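Beta-mannosidase (Trichoderma harzianum, PDB 4CVU) hydrolyses beta-mannosidic bonds, probably releasing terminal non-reducing mannose residues, as a fungal enzyme of glycoside hydrolase family 2. Local coordinates at residues 123-128 against 135-140; 442-447 against 591-596; 899-904 against 910-915. All blocks are in the same frame, centred on the assembly; numbering follows the deposited sequence.

In the fold
Three contacts follow one another along the chain, none nesting in or crossing another. Contact 1 closes a short loop of six residues in the N-terminal galactose-binding-like domain, where it brings together the edge strands 123-126 and 135-138 of two different sheets. Contact 2 spans a much longer excursion, 143 residues that mix helices, strands and loops, and joins strands 442-446 and 592-595 across the interior of what fits the family's central barrel. Contact 3 lies in the C-terminal Ig-fold domain, where five residues, among them the rest of the short strand 904-906, separate 899-904 from 910-915. Contacts 1 and 3 lie on opposite sides of the chain's centre, their centres about 59 Å apart, with contact 2 deep inside.

Contact 1. Residues 123-128 against 135-140; sequences HIVGTP and WFYDVS. With MAN (alpha-D-mannopyranose), chain C; MAN (alpha-D-mannopyranose), chain B; NAG (2-acetamido-2-deoxy-beta-D-glucopyranose), chain D.
Tyr137 lies against Val125, Gly126 and Pro128 where two edge strands of the galactose-binding-like beta sandwich face each other, 123-126 from the six-stranded sheet and 135-138 from the four-stranded one. With CG anti to its carbonyl carbon (chi1 -57°), the tyrosine ring runs along the backbone of 125-128. Its CB starts beside Val125 CG1, a contact left uncertain by the valine's second conformer. CD1 then passes Val125 O at 3.5 Å, and CE1 reaches the CA of Gly126, which sits over one ring face in a CH-pi contact, 4.0 Å from the centroid. At the tip, Tyr137 OH rests against Pro128, 3.2 Å from CD and 3.3 Å from CG. The same proline turns CB onto a face of the Trp135 indole, 3.6 Å from the centre of the five-membered ring, while Trp135 NE1 bonds to Asn130 O in the connecting loop. Val125 and Gly126 both pair with Val118, a classic beta bulge in the outermost strand of the larger sheet. Beyond the sandwich, an attached glycan lies along 123-127, and Ile124 N donates an almost straight hydrogen bond (173°) to O4 of the chain C mannose at 3.1 Å.

Contact 2. Residues 442-447 against 591-596; sequences LLWSEF and FANEFG
Trp444 meets Phe591 and Asn593 with the far end of its indole. Phe591 CE1 comes up at the edge of the six-membered ring, close to its plane, and stands 3.8 Å from Trp444 CZ3. The two rings are turned 52° to each other with centroids 5.9 Å apart, an oblique aromatic pair. One atom further round the indole, Trp444 CH2 touches Asn593 CB at 3.8 Å. The Asn593 amide plane is only 20° from that of the indole, and its ND2 lies 4.0 Å from Trp444 CH2. CG of Trp444 is anti to the backbone N (chi1 152°), which sends the ring inward from its strand. Strand 442-446 and the weakly bonded strand 592-595 fit the (beta/alpha)8 catalytic barrel known from family 2, and the contact spans its interior, the CA atoms of Trp444 and Asn593 being 10.4 Å apart. On the five-membered side of the indole, Trp444 NE1 donates to Glu446 OE2 at 2.8 Å, a bent bond to the anti lone pair of that oxygen, which lies tilted out of the ring plane. Arg420 pairs through NE with the same OE2 and through NH1 with Glu594 OE2, so one guanidinium links the two strands. Leu704 of strand 702-705 packs on both Trp444 and Phe591, and the Trp373 ring also meets that of Phe591.

Contact 3. Residues 899-904 against 910-915; sequences FDDNAF and EKKEVG
Asp900 and Gly915 grip each other twice where the loop leaves strand 895-899: Asp900 N donates to Gly915 O at 2.9 Å, and Gly915 N returns a bond of 2.9 Å to Asp900 OD2, reaching it from above the carboxylate plane. The packed part of the contact lies beside this clasp. Val914 sets CG1 against Phe899 CB at 3.7 Å and turns CG2 to the Phe904 ring. Lys912 leaves its strand extended, with CG anti to the backbone N, then bends at chi3 (-105°) and chi4 (-83°). The bend lays CD over one face of Phe904, 3.5 Å from the centroid, in a CH-pi contact, with NZ further out in a cation-pi position over the same ring. NZ also forms a salt bridge with Asp901 OD2 at 2.9 Å, approaching on its anti lone pair, while the companion OD1 is bound by Arg735. Asp901 O, buried against Val914 CG1, has no polar partner in the model. By contrast, the outer side is looser and wet: Asp900 OD1 and Lys912 NZ stay 5.4 Å apart, and a water bridges them, accepting from NZ and donating to OD1 and to Glu913 O. Ala903 and Phe904 both face Thr887, a G1 beta bulge through which the loop after strand 895-899 joins strand 884-890 in this C-terminal Ig-fold beta sandwich.

Contact 1. Residues 123-128 against 135-140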
loop_
_atom_site.group_PDB
_atom_site.type_symbol
_atom_site.label_atom_id
_atom_site.label_comp_id
_atom_site.label_asym_id
_atom_site.label_seq_id
_atom_site.Cartn_x
_atom_site.Cartn_y
_atom_site.Cartn_z
ATOM N N HIS A 123 0.651 37.865 -24.315
ATOM C CA HIS A 123 0.275 37.752 -25.703
ATOM C C HIS A 123 0.273 36.309 -26.170
ATOM O O HIS A 123 1.256 35.651 -26.022
ATOM C CB HIS A 123 1.295 38.517 -26.528
ATOM C CG HIS A 123 1.284 39.990 -26.273
ATOM N ND1 HIS A 123 1.765 40.900 -27.179
ATOM C CD2 HIS A 123 0.813 40.709 -25.235
ATOM C CE1 HIS A 123 1.615 42.116 -26.696
ATOM N NE2 HIS A 123 1.037 42.028 -25.518
ATOM N N ILE A 124 -0.810 35.852 -26.781
ATOM C CA ILE A 124 -0.817 34.530 -27.351
ATOM C C ILE A 124 0.112 34.548 -28.539
ATOM O O ILE A 124 -0.138 35.218 -29.517
ATOM C CB ILE A 124 -2.205 34.071 -27.787
ATOM C CG1 ILE A 124 -3.082 33.903 -26.569
ATOM C CG2 ILE A 124 -2.109 32.742 -28.519
ATOM C CD1 ILE A 124 -4.542 33.860 -26.858
ATOM N N VAL A 125 1.184 33.782 -28.443
ATOM C CA VAL A 125 2.169 33.717 -29.515
ATOM C C VAL A 125 2.115 32.384 -30.288
ATOM O O VAL A 125 2.718 32.260 -31.355
ATOM C CB VAL A 125 3.577 33.990 -28.955
ATOM C CG1 VAL A 125 4.634 33.810 -30.020
ATOM C CG2 VAL A 125 3.661 35.401 -28.402
ATOM N N GLY A 126 1.395 31.390 -29.754
ATOM C CA GLY A 126 1.281 30.100 -30.437
ATOM C C GLY A 126 0.274 29.144 -29.835
ATOM O O GLY A 126 -0.024 29.231 -28.657
ATOM N N THR A 127 -0.255 28.241 -30.659
ATOM C CA THR A 127 -1.227 27.249 -30.200
ATOM C C THR A 127 -0.881 25.846 -30.709
ATOM O O THR A 127 -1.603 25.303 -31.556
ATOM C CB THR A 127 -2.685 27.607 -30.593
ATOM O OG1 THR A 127 -2.792 27.789 -32.004
ATOM C CG2 THR A 127 -3.137 28.858 -29.882
ATOM N N PRO A 128 0.225 25.259 -30.176
ATOM C CA PRO A 128 0.720 23.937 -30.579
ATOM C C PRO A 128 -0.328 22.829 -30.440
ATOM O O PRO A 128 -1.123 22.830 -29.488
ATOM C CB PRO A 128 1.901 23.666 -29.630
ATOM C CG PRO A 128 2.078 24.861 -28.767
ATOM C CD PRO A 128 1.096 25.916 -29.183
ATOM N N TRP A 135 8.397 22.985 -31.689
ATOM C CA TRP A 135 7.724 24.237 -31.999
ATOM C C TRP A 135 8.652 25.394 -31.675
ATOM O O TRP A 135 9.379 25.344 -30.687
ATOM C CB TRP A 135 6.420 24.359 -31.190
ATOM C CG TRP A 135 5.401 23.257 -31.444
ATOM C CD1 TRP A 135 5.135 22.177 -30.629
ATOM C CD2 TRP A 135 4.495 23.140 -32.555
ATOM N NE1 TRP A 135 4.135 21.408 -31.173
ATOM C CE2 TRP A 135 3.728 21.974 -32.353
ATOM C CE3 TRP A 135 4.243 23.919 -33.690
ATOM C CZ2 TRP A 135 2.748 21.559 -33.257
ATOM C CZ3 TRP A 135 3.262 23.500 -34.575
ATOM C CH2 TRP A 135 2.530 22.336 -34.356
ATOM N N PHE A 136 8.618 26.437 -32.508
ATOM C CA PHE A 136 9.383 27.661 -32.262
ATOM C C PHE A 136 8.592 28.920 -32.655
ATOM O O PHE A 136 7.903 28.944 -33.661
ATOM C CB PHE A 136 10.708 27.632 -33.002
ATOM C CG PHE A 136 10.593 27.156 -34.421
ATOM C CD1 PHE A 136 10.632 25.807 -34.709
ATOM C CD2 PHE A 136 10.427 28.052 -35.448
ATOM C CE1 PHE A 136 10.522 25.357 -36.001
ATOM C CE2 PHE A 136 10.308 27.610 -36.748
ATOM C CZ PHE A 136 10.355 26.252 -37.018
ATOM N N TYR A 137 8.691 29.946 -31.814
ATOM C CA TYR A 137 7.878 31.144 -31.931
ATOM C C TYR A 137 8.740 32.378 -31.718
ATOM O O TYR A 137 9.531 32.438 -30.791
ATOM C CB TYR A 137 6.742 31.116 -30.908
ATOM C CG TYR A 137 5.850 29.893 -31.004
ATOM C CD1 TYR A 137 4.991 29.734 -32.082
ATOM C CD2 TYR A 137 5.860 28.901 -30.014
ATOM C CE1 TYR A 137 4.172 28.629 -32.202
ATOM C CE2 TYR A 137 5.034 27.791 -30.114
ATOM C CZ TYR A 137 4.203 27.648 -31.216
ATOM O OH TYR A 137 3.385 26.554 -31.337
ATOM N N ASP A 138 8.588 33.355 -32.608
ATOM C CA ASP A 138 9.318 34.618 -32.511
ATOM C C ASP A 138 8.561 35.545 -31.561
ATOM O O ASP A 138 7.479 36.012 -31.888
ATOM C CB ASP A 138 9.460 35.243 -33.903
ATOM C CG ASP A 138 10.459 36.410 -33.936
ATOM O OD1 ASP A 138 10.653 37.099 -32.901
ATOM O OD2 ASP A 138 11.046 36.627 -35.028
ATOM N N VAL A 139 9.135 35.806 -30.391
ATOM C CA VAL A 139 8.488 36.664 -29.380
ATOM C C VAL A 139 9.122 38.060 -29.265
ATOM O O VAL A 139 8.916 38.763 -28.260
ATOM C CB VAL A 139 8.435 36.008 -27.968
ATOM C CG1 VAL A 139 7.633 34.717 -28.013
ATOM C CG2 VAL A 139 9.833 35.760 -27.410
ATOM N N SER A 140 9.851 38.475 -30.297
ATOM C CA SER A 140 10.573 39.746 -30.240
ATOM C C SER A 140 9.661 40.921 -29.910
ATOM O O SER A 140 10.004 41.760 -29.071
ATOM C CB SER A 140 11.307 40.000 -31.559
ATOM O OG SER A 140 12.406 39.116 -31.680
HETATM C C1 MAN C . -4.015 38.158 -30.853
HETATM C C2 MAN C . -2.907 39.002 -30.227
HETATM C C3 MAN C . -2.477 38.410 -28.884
HETATM C C4 MAN C . -3.702 38.217 -27.990
HETATM C C5 MAN C . -4.714 37.310 -28.709
HETATM C C6 MAN C . -5.974 37.075 -27.888
HETATM O O2 MAN C . -3.338 40.343 -30.074
HETATM O O3 MAN C . -1.506 39.231 -28.268
HETATM O O4 MAN C . -3.316 37.680 -26.737
HETATM O O5 MAN C . -5.079 37.874 -29.965
HETATM O O6 MAN C . -6.872 36.262 -28.628
HETATM C C1 MAN B . -4.526 34.853 -31.475
HETATM C C2 MAN B . -4.281 36.216 -32.124
HETATM C C3 MAN B . -3.600 36.016 -33.464
HETATM C C4 MAN B . -2.312 35.224 -33.238
HETATM C C5 MAN B . -2.612 33.910 -32.513
HETATM C C6 MAN B . -1.339 33.120 -32.226
HETATM O O2 MAN B . -3.402 36.956 -31.302
HETATM O O3 MAN B . -3.291 37.259 -34.053
HETATM O O4 MAN B . -1.716 34.906 -34.470
HETATM O O5 MAN B . -3.296 34.156 -31.309
HETATM O O6 MAN B . -1.763 31.878 -31.721
HETATM C C1 NAG D . -7.344 27.299 -26.878
HETATM C C2 NAG D . -7.640 27.007 -28.349
HETATM C C3 NAG D . -6.885 27.971 -29.273
HETATM C C4 NAG D . -7.063 29.415 -28.832
HETATM C C5 NAG D . -6.747 29.540 -27.331
HETATM C C6 NAG D . -6.949 30.963 -26.831
HETATM C C7 NAG D . -8.039 24.622 -28.868
HETATM C C8 NAG D . -9.490 24.744 -28.655
HETATM N N2 NAG D . -7.252 25.661 -28.699
HETATM O O3 NAG D . -7.283 27.783 -30.611
HETATM O O4 NAG D . -6.158 30.195 -29.593
HETATM O O5 NAG D . -7.606 28.679 -26.602
HETATM O O6 NAG D . -8.327 31.198 -26.931
HETATM O O7 NAG D . -7.564 23.513 -29.169
#

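Contact 2. Residues 442-447 against 591-596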
loop_
_atom_site.group_PDB
_atom_site.type_symbol
_atom_site.label_atom_id
_atom_site.label_comp_id
_atom_site.label_asym_id
_atom_site.label_seq_id
_atom_site.Cartn_x
_atom_site.Cartn_y
_atom_site.Cartn_z
ATOM N N LEU A 442 19.397 -3.267 -32.933
ATOM C CA LEU A 442 18.641 -2.659 -34.030
ATOM C C LEU A 442 17.283 -2.223 -33.549
ATOM O O LEU A 442 16.635 -2.986 -32.804
ATOM C CB LEU A 442 18.464 -3.675 -35.196
ATOM C CG LEU A 442 19.758 -3.949 -35.973
ATOM C CD1 LEU A 442 19.564 -5.076 -37.001
ATOM C CD2 LEU A 442 20.214 -2.686 -36.679
ATOM N N LEU A 443 16.850 -1.012 -33.929
ATOM C CA LEU A 443 15.554 -0.485 -33.589
ATOM C C LEU A 443 14.635 -0.358 -34.807
ATOM O O LEU A 443 14.736 0.595 -35.579
ATOM C CB LEU A 443 15.665 0.891 -32.902
ATOM C CG LEU A 443 16.346 0.874 -31.567
ATOM C CD1 LEU A 443 16.335 2.216 -30.862
ATOM C CD2 LEU A 443 15.821 -0.247 -30.708
ATOM N N TRP A 444 13.723 -1.288 -34.954
ATOM C CA TRP A 444 12.714 -1.177 -35.952
ATOM C C TRP A 444 11.728 -0.144 -35.451
ATOM O O TRP A 444 11.031 -0.422 -34.544
ATOM C CB TRP A 444 12.079 -2.540 -36.132
ATOM C CG TRP A 444 10.665 -2.642 -36.580
ATOM C CD1 TRP A 444 9.710 -1.676 -36.653
ATOM C CD2 TRP A 444 10.054 -3.820 -37.075
ATOM N NE1 TRP A 444 8.551 -2.188 -37.118
ATOM C CE2 TRP A 444 8.726 -3.506 -37.390
ATOM C CE3 TRP A 444 10.484 -5.123 -37.220
ATOM C CZ2 TRP A 444 7.832 -4.447 -37.892
ATOM C CZ3 TRP A 444 9.597 -6.055 -37.737
ATOM C CH2 TRP A 444 8.296 -5.721 -38.038
ATOM N N SER A 445 11.597 0.980 -36.130
ATOM C CA SER A 445 10.840 2.093 -35.666
ATOM C C SER A 445 9.574 2.364 -36.441
ATOM O O SER A 445 9.433 1.907 -37.566
ATOM C CB SER A 445 11.705 3.348 -35.580
ATOM O OG SER A 445 12.869 3.023 -34.902
ATOM N N GLU A 446 8.652 3.071 -35.799
ATOM C CA GLU A 446 7.312 3.240 -36.368
ATOM C C GLU A 446 6.798 4.655 -36.172
ATOM O O GLU A 446 7.206 5.358 -35.249
ATOM C CB GLU A 446 6.341 2.201 -35.770
ATOM C CG GLU A 446 6.767 0.766 -36.101
ATOM C CD GLU A 446 5.723 -0.336 -35.849
ATOM O OE1 GLU A 446 4.677 -0.135 -35.219
ATOM O OE2 GLU A 446 5.987 -1.461 -36.293
ATOM N N PHE A 447 5.909 5.073 -37.068
ATOM C CA PHE A 447 5.200 6.336 -36.925
ATOM C C PHE A 447 3.990 6.170 -35.989
ATOM O O PHE A 447 3.396 5.090 -35.930
ATOM C CB PHE A 447 4.740 6.856 -38.296
ATOM C CG PHE A 447 5.862 7.094 -39.297
ATOM C CD1 PHE A 447 7.144 7.427 -38.900
ATOM C CD2 PHE A 447 5.593 7.020 -40.660
ATOM C CE1 PHE A 447 8.135 7.657 -39.828
ATOM C CE2 PHE A 447 6.586 7.255 -41.601
ATOM C CZ PHE A 447 7.868 7.568 -41.180
ATOM N N PHE A 591 8.693 -14.224 -40.808
ATOM C CA PHE A 591 9.197 -13.419 -39.663
ATOM C C PHE A 591 8.044 -13.310 -38.706
ATOM O O PHE A 591 6.909 -13.085 -39.135
ATOM C CB PHE A 591 9.571 -12.009 -40.175
ATOM C CG PHE A 591 10.350 -11.150 -39.185
ATOM C CD1 PHE A 591 9.730 -10.575 -38.100
ATOM C CD2 PHE A 591 11.703 -10.868 -39.407
ATOM C CE1 PHE A 591 10.447 -9.772 -37.215
ATOM C CE2 PHE A 591 12.423 -10.067 -38.528
ATOM C CZ PHE A 591 11.782 -9.517 -37.437
ATOM N N ALA A 592 8.313 -13.418 -37.401
ATOM C CA ALA A 592 7.257 -13.375 -36.421
ATOM C C ALA A 592 7.498 -12.108 -35.620
ATOM O O ALA A 592 8.453 -12.053 -34.870
ATOM C CB ALA A 592 7.339 -14.600 -35.528
ATOM N N ASN A 593 6.690 -11.079 -35.855
ATOM C CA ASN A 593 6.914 -9.769 -35.248
ATOM C C ASN A 593 6.152 -9.523 -33.956
ATOM O O ASN A 593 6.430 -8.535 -33.248
ATOM C CB ASN A 593 6.626 -8.659 -36.269
ATOM C CG ASN A 593 5.159 -8.349 -36.425
ATOM O OD1 ASN A 593 4.335 -9.234 -36.461
ATOM N ND2 ASN A 593 4.831 -7.065 -36.572
ATOM N N GLU A 594 5.192 -10.418 -33.686
ATOM C CA GLU A 594 4.279 -10.373 -32.517
ATOM C C GLU A 594 3.748 -11.741 -32.148
ATOM O O GLU A 594 3.171 -12.455 -32.991
ATOM C CB GLU A 594 3.020 -9.541 -32.806
ATOM C CG GLU A 594 3.194 -8.071 -32.971
ATOM C CD GLU A 594 1.893 -7.275 -32.876
ATOM O OE1 GLU A 594 0.985 -7.682 -32.131
ATOM O OE2 GLU A 594 1.795 -6.152 -33.479
ATOM N N PHE A 595 3.869 -12.083 -30.873
ATOM C CA PHE A 595 3.210 -13.289 -30.334
ATOM C C PHE A 595 3.270 -13.314 -28.825
ATOM O O PHE A 595 4.254 -12.852 -28.221
ATOM C CB PHE A 595 3.803 -14.576 -30.917
ATOM C CG PHE A 595 5.291 -14.706 -30.724
ATOM C CD1 PHE A 595 6.189 -14.079 -31.605
ATOM C CD2 PHE A 595 5.804 -15.476 -29.686
ATOM C CE1 PHE A 595 7.563 -14.214 -31.427
ATOM C CE2 PHE A 595 7.179 -15.606 -29.501
ATOM C CZ PHE A 595 8.052 -14.993 -30.381
ATOM N N GLY A 596 2.203 -13.813 -28.204
ATOM C CA GLY A 596 2.187 -13.913 -26.723
ATOM C C GLY A 596 0.915 -14.369 -26.042
ATOM O O GLY A 596 -0.064 -14.772 -26.695
#

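Contact 3. Residues 899-904 against 910-915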
loop_
_atom_site.group_PDB
_atom_site.type_symbol
_atom_site.label_atom_id
_atom_site.label_comp_id
_atom_site.label_asym_id
_atom_site.label_seq_id
_atom_site.Cartn_x
_atom_site.Cartn_y
_atom_site.Cartn_z
ATOM N N PHE A 899 19.746 -13.023 -12.637
ATOM C CA PHE A 899 20.654 -14.165 -12.513
ATOM C C PHE A 899 21.143 -14.589 -13.913
ATOM O O PHE A 899 20.471 -14.336 -14.923
ATOM C CB PHE A 899 19.940 -15.334 -11.837
ATOM C CG PHE A 899 19.521 -15.053 -10.418
ATOM C CD1 PHE A 899 20.420 -15.248 -9.356
ATOM C CD2 PHE A 899 18.227 -14.612 -10.126
ATOM C CE1 PHE A 899 20.054 -14.970 -8.041
ATOM C CE2 PHE A 899 17.858 -14.329 -8.816
ATOM C CZ PHE A 899 18.772 -14.526 -7.771
ATOM N N ASP A 900 22.282 -15.291 -13.958
ATOM C CA ASP A 900 22.835 -15.723 -15.255
ATOM C C ASP A 900 22.113 -16.942 -15.792
ATOM O O ASP A 900 22.320 -17.350 -16.925
ATOM C CB ASP A 900 24.351 -15.947 -15.189
ATOM C CG ASP A 900 24.748 -17.164 -14.379
ATOM O OD1 ASP A 900 23.961 -18.130 -14.264
ATOM O OD2 ASP A 900 25.905 -17.181 -13.880
ATOM N N ASP A 901 21.256 -17.521 -14.954
ATOM C CA ASP A 901 20.361 -18.577 -15.390
ATOM C C ASP A 901 19.241 -18.723 -14.362
ATOM O O ASP A 901 19.402 -18.321 -13.214
ATOM C CB ASP A 901 21.094 -19.915 -15.508
ATOM C CG ASP A 901 20.377 -20.882 -16.443
ATOM O OD1 ASP A 901 19.490 -20.433 -17.199
ATOM O OD2 ASP A 901 20.678 -22.086 -16.402
ATOM N N ASN A 902 18.111 -19.251 -14.803
ATOM C CA ASN A 902 16.984 -19.485 -13.922
ATOM C C ASN A 902 15.994 -20.396 -14.633
ATOM O O ASN A 902 16.090 -20.556 -15.852
ATOM C CB ASN A 902 16.324 -18.153 -13.510
ATOM C CG ASN A 902 15.946 -18.115 -12.055
ATOM O OD1 ASN A 902 15.904 -19.148 -11.399
ATOM N ND2 ASN A 902 15.671 -16.928 -11.533
ATOM N N ALA A 903 15.068 -20.984 -13.874
ATOM C CA ALA A 903 14.110 -21.937 -14.423
ATOM C C ALA A 903 14.811 -23.057 -15.163
ATOM O O ALA A 903 14.619 -23.231 -16.353
ATOM C CB ALA A 903 13.096 -21.239 -15.335
ATOM N N PHE A 904 15.629 -23.821 -14.430
ATOM C CA PHE A 904 16.424 -24.888 -15.014
ATOM C C PHE A 904 16.192 -26.249 -14.314
ATOM O O PHE A 904 15.650 -26.337 -13.202
ATOM C CB PHE A 904 17.917 -24.521 -14.979
ATOM C CG PHE A 904 18.408 -24.010 -13.636
ATOM C CD1 PHE A 904 18.745 -24.885 -12.621
ATOM C CD2 PHE A 904 18.536 -22.643 -13.403
ATOM C CE1 PHE A 904 19.198 -24.412 -11.402
ATOM C CE2 PHE A 904 18.990 -22.168 -12.179
ATOM C CZ PHE A 904 19.316 -23.066 -11.171
ATOM N N GLU A 910 24.845 -32.960 -9.056
ATOM C CA GLU A 910 25.227 -31.889 -9.965
ATOM C C GLU A 910 25.167 -30.591 -9.195
ATOM O O GLU A 910 24.144 -30.242 -8.601
ATOM C CB GLU A 910 24.282 -31.811 -11.182
ATOM C CG GLU A 910 24.454 -30.567 -12.078
ATOM C CD GLU A 910 23.271 -30.271 -13.014
ATOM O OE1 GLU A 910 22.228 -30.958 -12.954
ATOM O OE2 GLU A 910 23.378 -29.320 -13.825
ATOM N N LYS A 911 26.268 -29.874 -9.199
ATOM C CA LYS A 911 26.314 -28.570 -8.577
ATOM C C LYS A 911 26.242 -27.520 -9.709
ATOM O O LYS A 911 26.946 -27.609 -10.720
ATOM C CB LYS A 911 27.589 -28.409 -7.731
ATOM C CG LYS A 911 27.365 -28.359 -6.217
ATOM C CD LYS A 911 27.576 -29.691 -5.510
ATOM C CE LYS A 911 28.340 -29.485 -4.202
ATOM N NZ LYS A 911 28.360 -30.680 -3.306
ATOM N N LYS A 912 25.333 -26.575 -9.554
ATOM C CA LYS A 912 25.231 -25.455 -10.458
ATOM C C LYS A 912 25.608 -24.179 -9.736
ATOM O O LYS A 912 25.148 -23.919 -8.640
ATOM C CB LYS A 912 23.807 -25.315 -11.008
ATOM C CG LYS A 912 23.733 -24.124 -11.962
ATOM C CD LYS A 912 22.385 -23.976 -12.600
ATOM C CE LYS A 912 22.389 -24.423 -14.046
ATOM N NZ LYS A 912 22.876 -23.363 -14.962
ATOM N N GLU A 913 26.427 -23.379 -10.393
ATOM C CA GLU A 913 26.745 -22.055 -9.936
ATOM C C GLU A 913 25.941 -21.037 -10.749
ATOM O O GLU A 913 25.812 -21.154 -11.977
ATOM C CB GLU A 913 28.213 -21.779 -10.132
ATOM C CG GLU A 913 29.114 -22.731 -9.367
ATOM C CD GLU A 913 30.565 -22.387 -9.582
ATOM O OE1 GLU A 913 30.780 -21.458 -10.393
ATOM O OE2 GLU A 913 31.474 -23.042 -8.955
ATOM N N VAL A 914 25.392 -20.050 -10.052
ATOM C CA VAL A 914 24.588 -19.002 -10.705
ATOM C C VAL A 914 25.027 -17.662 -10.158
ATOM O O VAL A 914 24.925 -17.427 -8.970
ATOM C CB VAL A 914 23.082 -19.215 -10.425
ATOM C CG1 VAL A 914 22.261 -18.137 -11.092
ATOM C CG2 VAL A 914 22.607 -20.594 -10.912
ATOM N N GLY A 915 25.550 -16.799 -11.026
ATOM C CA GLY A 915 25.853 -15.401 -10.663
ATOM C C GLY A 915 24.664 -14.471 -10.903
ATOM O O GLY A 915 23.653 -14.876 -11.470
HETATM O O HOH W 1 27.527 -18.999 -13.186
HETATM O O HOH W 2 24.398 -21.068 -14.411
#